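Local coordinates for protein leucyl-trna synthetase (Plasmodium falciparum, PDB 5FOC) that probably deacylates mischarged tRNA as the editing domain of cytosolic leucyl-tRNA synthetase, the class I enzyme that joins leucine to its tRNA, at residues L149-D154 against D211-N216. The protein carries 2 engineered substitutions. Residues are numbered along the deposited sequence; the frame is centred on the assembly and turned at random.
Sequences LTLGFD and DVFILN
Leu151 CD1 meets the Phe213 ring obliquely at CE2, 4.2 Å away, the two side chains lying alongside each other and pointing the same way. One face of that ring carries Leu215 CD2, 3.8 Å above the plane and displaced toward the rim, while Ile175 of helix 172-178 touches both Phe213 and Leu151. The contact illustrates how an antiparallel partner can part from a strand in the mixed sheet of this editing domain: strand 146-152 is joined by the chain leading into strand 216-219, and where the backbones diverge a side chain and a water take over the bonding. Near Asn216 the hydrogen bonds run from backbone to backbone, Leu149 N donating to Asn216 O (2.9 Å, 163° at the hydrogen) and Leu215 N to Leu149 O (2.8 Å). Leu215 also extends toward strand 146-152, its CD1 lying 4.0 Å from Leu151 CG, with the two side chains crossing at about a right angle. Leu190 of helix 190-195 packs on Thr150 and Ile214. Farther along, Phe213 O is gripped twice. A water bridges it to Leu151 N, and Thr150, with OG1 anti to its backbone N (chi1 -163°), donates from OG1 to Phe213 O at 2.7 Å, the hydroxyl oxygen tilted 22° from the carbonyl plane.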
ATOM      1  N   LEU A 149       3.118  12.502   0.053  1.00 19.83           N
ATOM      2  CA  LEU A 149       3.422  12.296  -1.364  1.00 18.44           C
ATOM      3  C   LEU A 149       4.811  12.888  -1.589  1.00 19.03           C
ATOM      4  O   LEU A 149       5.032  14.049  -1.265  1.00 20.51           O
ATOM      5  CB  LEU A 149       2.398  13.037  -2.296  1.00 17.30           C
ATOM      6  CG  LEU A 149       1.070  12.312  -2.413  1.00 17.07           C
ATOM      7  CD1 LEU A 149       0.285  12.176  -1.136  1.00 19.96           C
ATOM      8  CD2 LEU A 149       0.267  13.124  -3.419  1.00 19.07           C
ATOM      9  N   THR A 150       5.696  12.084  -2.190  1.00 17.87           N
ATOM     10  CA  THR A 150       7.075  12.453  -2.463  1.00 19.14           C
ATOM     11  C   THR A 150       7.603  11.706  -3.706  1.00 20.42           C
ATOM     12  O   THR A 150       7.185  10.559  -4.001  1.00 26.33           O
ATOM     13  CB  THR A 150       7.988  12.147  -1.248  1.00 20.38           C
ATOM     14  OG1 THR A 150       9.183  12.884  -1.428  1.00 24.95           O
ATOM     15  CG2 THR A 150       8.281  10.701  -1.148  1.00 21.43           C
ATOM     16  N   LEU A 151       8.495  12.359  -4.433  1.00 20.19           N
ATOM     17  CA  LEU A 151       9.027  11.833  -5.675  1.00 20.63           C
ATOM     18  C   LEU A 151      10.182  10.874  -5.409  1.00 18.24           C
ATOM     19  O   LEU A 151      10.974  11.135  -4.470  1.00 22.64           O
ATOM     20  CB  LEU A 151       9.478  12.984  -6.585  1.00 21.36           C
ATOM     21  CG  LEU A 151       8.394  13.846  -7.312  1.00 22.15           C
ATOM     22  CD1 LEU A 151       8.995  15.136  -7.813  1.00 23.98           C
ATOM     23  CD2 LEU A 151       7.859  12.983  -8.430  1.00 24.65           C
ATOM     24  N   GLY A 152      10.273   9.776  -6.127  1.00 21.58           N
ATOM     25  CA  GLY A 152      11.373   8.834  -5.906  1.00 19.96           C
ATOM     26  C   GLY A 152      11.717   8.066  -7.146  1.00 21.15           C
ATOM     27  O   GLY A 152      11.098   8.254  -8.239  1.00 22.81           O
ATOM     28  N   PHE A 153      12.660   7.168  -6.967  1.00 22.32           N
ATOM     29  CA  PHE A 153      13.248   6.428  -8.051  1.00 24.44           C
ATOM     30  C   PHE A 153      12.512   5.123  -8.296  1.00 23.83           C
ATOM     31  O   PHE A 153      11.964   4.501  -7.367  1.00 25.06           O
ATOM     32  CB  PHE A 153      14.702   6.101  -7.714  1.00 25.59           C
ATOM     33  CG  PHE A 153      15.551   7.321  -7.392  1.00 26.76           C
ATOM     34  CD1 PHE A 153      15.954   8.168  -8.417  1.00 28.09           C
ATOM     35  CD2 PHE A 153      15.932   7.621  -6.090  1.00 28.16           C
ATOM     36  CE1 PHE A 153      16.695   9.295  -8.183  1.00 25.64           C
ATOM     37  CE2 PHE A 153      16.724   8.749  -5.833  1.00 27.48           C
ATOM     38  CZ  PHE A 153      17.099   9.591  -6.878  1.00 26.66           C
ATOM     39  N   ASP A 154      12.555   4.694  -9.561  1.00 25.00           N
ATOM     40  CA  ASP A 154      11.925   3.448  -9.975  1.00 28.40           C
ATOM     41  C   ASP A 154      12.755   2.246  -9.593  1.00 30.77           C
ATOM     42  O   ASP A 154      12.200   1.168  -9.382  1.00 32.74           O
ATOM     43  CB  ASP A 154      11.650   3.438 -11.492  1.00 30.99           C
ATOM     44  CG  ASP A 154      10.625   2.383 -11.893  1.00 35.52           C
ATOM     45  OD1 ASP A 154       9.470   2.431 -11.388  1.00 31.24           O
ATOM     46  OD2 ASP A 154      10.987   1.499 -12.702  1.00 43.94           O
ATOM     47  N   ASP A 211      13.718  18.677   4.739  1.00 41.47           N
ATOM     48  CA  ASP A 211      14.738  17.847   4.063  1.00 34.99           C
ATOM     49  C   ASP A 211      14.323  16.711   3.104  1.00 30.40           C
ATOM     50  O   ASP A 211      15.183  16.166   2.414  1.00 39.74           O
ATOM     51  CB  ASP A 211      15.608  17.203   5.102  1.00 39.91           C
ATOM     52  CG  ASP A 211      16.425  18.208   5.867  1.00 54.82           C
ATOM     53  OD1 ASP A 211      16.682  19.319   5.327  1.00 67.52           O
ATOM     54  OD2 ASP A 211      16.802  17.871   7.006  1.00 76.72           O
ATOM     55  N   VAL A 212      13.059  16.293   3.140  1.00 32.25           N
ATOM     56  CA  VAL A 212      12.460  15.484   2.077  1.00 25.08           C
ATOM     57  C   VAL A 212      11.529  16.463   1.321  1.00 26.74           C
ATOM     58  O   VAL A 212      10.879  17.330   1.929  1.00 29.62           O
ATOM     59  CB  VAL A 212      11.688  14.281   2.680  1.00 28.96           C
ATOM     60  CG1 VAL A 212      10.870  13.551   1.644  1.00 30.86           C
ATOM     61  CG2 VAL A 212      12.638  13.292   3.327  1.00 33.03           C
ATOM     62  N   PHE A 213      11.478  16.341   0.001  1.00 25.66           N
ATOM     63  CA  PHE A 213      10.567  17.170  -0.821  1.00 24.98           C
ATOM     64  C   PHE A 213       9.157  16.625  -0.743  1.00 24.13           C
ATOM     65  O   PHE A 213       8.929  15.522  -1.223  1.00 26.74           O
ATOM     66  CB  PHE A 213      11.090  17.163  -2.254  1.00 22.81           C
ATOM     67  CG  PHE A 213      10.356  18.045  -3.228  1.00 23.96           C
ATOM     68  CD1 PHE A 213       9.578  19.153  -2.866  1.00 25.73           C
ATOM     69  CD2 PHE A 213      10.509  17.765  -4.560  1.00 26.93           C
ATOM     70  CE1 PHE A 213       8.899  19.902  -3.832  1.00 25.56           C
ATOM     71  CE2 PHE A 213       9.844  18.524  -5.538  1.00 29.46           C
ATOM     72  CZ  PHE A 213       9.067  19.593  -5.166  1.00 27.48           C
ATOM     73  N   ILE A 214       8.236  17.363  -0.110  1.00 22.04           N
ATOM     74  CA  ILE A 214       6.872  16.865   0.088  1.00 20.68           C
ATOM     75  C   ILE A 214       5.929  17.594  -0.878  1.00 21.24           C
ATOM     76  O   ILE A 214       5.773  18.799  -0.793  1.00 23.87           O
ATOM     77  CB  ILE A 214       6.352  17.037   1.523  1.00 21.12           C
ATOM     78  CG1 ILE A 214       7.306  16.324   2.547  1.00 20.94           C
ATOM     79  CG2 ILE A 214       4.943  16.480   1.691  1.00 20.54           C
ATOM     80  CD1 ILE A 214       7.554  14.859   2.228  1.00 24.75           C
ATOM     81  N   LEU A 215       5.270  16.827  -1.733  1.00 19.78           N
ATOM     82  CA  LEU A 215       4.298  17.399  -2.625  1.00 19.64           C
ATOM     83  C   LEU A 215       2.948  17.661  -1.996  1.00 19.60           C
ATOM     84  O   LEU A 215       2.223  18.541  -2.442  1.00 22.37           O
ATOM     85  CB  LEU A 215       4.093  16.435  -3.770  1.00 22.14           C
ATOM     86  CG  LEU A 215       5.313  16.011  -4.584  1.00 21.46           C
ATOM     87  CD1 LEU A 215       4.909  15.112  -5.749  1.00 23.15           C
ATOM     88  CD2 LEU A 215       6.148  17.168  -5.072  1.00 27.93           C
ATOM     89  N   ASN A 216       2.567  16.832  -1.040  1.00 20.45           N
ATOM     90  CA  ASN A 216       1.320  16.940  -0.335  1.00 19.58           C
ATOM     91  C   ASN A 216       1.314  15.994   0.860  1.00 19.37           C
ATOM     92  O   ASN A 216       2.119  15.054   0.943  1.00 22.66           O
ATOM     93  CB  ASN A 216       0.122  16.619  -1.298  1.00 20.70           C
ATOM     94  CG  ASN A 216      -1.026  17.555  -1.119  1.00 22.85           C
ATOM     95  OD1 ASN A 216      -1.240  18.119  -0.062  1.00 27.26           O
ATOM     96  ND2 ASN A 216      -1.804  17.750  -2.235  1.00 24.69           N
TER
HETATM   97  O   HOH W   1       9.019  15.115  -3.969  1.00 36.96           O